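Local coordinates for enoyl-CoA hydratase/isomerase family protein (Ruegeria pomeroyi, PDB 3L3S), which belongs to the crotonase superfamily and probably acts as a hydro-lyase or isomerase on acyl-CoA substrates in fatty acid metabolism, at the interface of chains A and B. Sequence-based numbering; all coordinates share one arbitrary frame. Chains: chain A/B, Enoyl-CoA hydratase/isomerase family protein.

The interface of chains A and B. Residues chain A 228, 232; chain B 98, 101-102, 153, 225.
The start of the C-terminal helix of chain A, 228-243, docks on chain B here, as C-terminal helices of the crotonase superfamily commonly do within a trimer. A:Leu228 and A:Tyr232, one turn apart, point the same way and meet helices 84-101 and 150-155 of chain B. The contact is mostly apolar. A:Leu228 gives the larger share, hiding 75 Å² against chain B. Its two methyl branches part. CD1 reaches the end of helix 84-101 and touches the B:Ala101 methyl, CB, at 3.9 Å. The same methyl lies 3.8 Å from CE1 of the B:His102 imidazole. CD2 turns to the other helix and meets B:Val153 CG1 at 3.8 Å.

That valine methyl serves both chain A residues. CG1 is anti to the backbone N (chi1 174°), which carries it over the centre of the A:Tyr232 ring, 3.8 Å from the centroid, as a CH-pi contact. On the opposite side of the ring plane, and off-centre, CD2 packs on B:Leu98 CG at 3.8 Å, the two side chains running past each other in opposite directions. With an alanine at A:Tyr232 the ring goes, and B:Val153 CG1 is likely to lose its aromatic partner while a gap opens beside B:Leu98.

A polar contact marks the start of the helix. B:Glu225, in the loop before the same C-terminal helix of chain B, extends its carboxylate to the backbone of A:Leu228. The carboxylate, if charged, would probably also be favoured by the positive N-terminal end of helix 228-243. The A:Leu228 N-H donates to B:Glu225 OE2 at 2.9 Å. The bond is nearly straight, 174° at H. It arrives from above the carboxylate plane, 49° out of it.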
loop_
_atom_site.group_PDB
_atom_site.type_symbol
_atom_site.label_atom_id
_atom_site.label_comp_id
_atom_site.label_asym_id
_atom_site.label_seq_id
_atom_site.Cartn_x
_atom_site.Cartn_y
_atom_site.Cartn_z
ATOM N N LEU A 228 -9.644 -5.401 -9.741
ATOM C CA LEU A 228 -10.974 -4.900 -9.330
ATOM C C LEU A 228 -12.207 -5.655 -9.812
ATOM O O LEU A 228 -13.006 -6.096 -8.992
ATOM C CB LEU A 228 -11.162 -3.406 -9.654
ATOM C CG LEU A 228 -11.343 -2.377 -8.514
ATOM C CD1 LEU A 228 -12.070 -1.160 -9.059
ATOM C CD2 LEU A 228 -12.122 -2.920 -7.321
ATOM N N TYR A 232 -14.810 -8.100 -7.643
ATOM C CA TYR A 232 -16.236 -7.814 -7.561
ATOM C C TYR A 232 -17.059 -9.012 -8.013
ATOM O O TYR A 232 -18.184 -9.176 -7.575
ATOM C CB TYR A 232 -16.612 -6.555 -8.358
ATOM C CG TYR A 232 -16.619 -5.274 -7.535
ATOM C CD1 TYR A 232 -17.313 -5.200 -6.296
ATOM C CD2 TYR A 232 -15.952 -4.129 -7.987
ATOM C CE1 TYR A 232 -17.336 -4.005 -5.528
ATOM C CE2 TYR A 232 -15.966 -2.923 -7.238
ATOM C CZ TYR A 232 -16.657 -2.873 -6.011
ATOM O OH TYR A 232 -16.654 -1.718 -5.284
ATOM N N LEU B 98 -17.833 -0.244 -9.988
ATOM C CA LEU B 98 -16.780 -0.631 -10.927
ATOM C C LEU B 98 -16.599 0.509 -11.925
ATOM O O LEU B 98 -15.515 1.094 -12.014
ATOM C CB LEU B 98 -17.169 -1.911 -11.680
ATOM C CG LEU B 98 -16.257 -3.145 -11.662
ATOM C CD1 LEU B 98 -16.869 -4.246 -12.536
ATOM C CD2 LEU B 98 -14.843 -2.803 -12.129
ATOM N N ALA B 101 -15.104 3.720 -10.371
ATOM C CA ALA B 101 -13.680 3.663 -10.055
ATOM C C ALA B 101 -12.847 3.648 -11.331
ATOM O O ALA B 101 -11.763 4.227 -11.357
ATOM C CB ALA B 101 -13.365 2.464 -9.191
ATOM N N HIS B 102 -13.388 3.034 -12.388
ATOM C CA HIS B 102 -12.720 2.950 -13.700
ATOM C C HIS B 102 -13.126 4.101 -14.645
ATOM O O HIS B 102 -12.807 4.074 -15.839
ATOM C CB HIS B 102 -13.011 1.606 -14.394
ATOM C CG HIS B 102 -12.245 0.435 -13.844
ATOM N ND1 HIS B 102 -11.275 0.551 -12.870
ATOM C CD2 HIS B 102 -12.322 -0.887 -14.136
ATOM C CE1 HIS B 102 -10.792 -0.645 -12.584
ATOM N NE2 HIS B 102 -11.412 -1.536 -13.337
ATOM N N VAL B 153 -14.151 -4.167 -0.706
ATOM C CA VAL B 153 -13.443 -4.285 -1.982
ATOM C C VAL B 153 -12.859 -2.922 -2.372
ATOM O O VAL B 153 -11.650 -2.806 -2.575
ATOM C CB VAL B 153 -14.364 -4.843 -3.105
ATOM C CG1 VAL B 153 -13.669 -4.825 -4.464
ATOM C CG2 VAL B 153 -14.774 -6.255 -2.781
ATOM N N GLU B 225 -2.628 -2.526 -11.555
ATOM C CA GLU B 225 -2.996 -3.943 -11.500
ATOM C C GLU B 225 -2.071 -4.768 -12.380
ATOM O O GLU B 225 -2.338 -5.944 -12.658
ATOM C CB GLU B 225 -4.443 -4.139 -11.954
ATOM C CG GLU B 225 -5.475 -3.415 -11.104
ATOM C CD GLU B 225 -6.896 -3.643 -11.560
ATOM O OE1 GLU B 225 -7.107 -4.134 -12.691
ATOM O OE2 GLU B 225 -7.814 -3.349 -10.773
#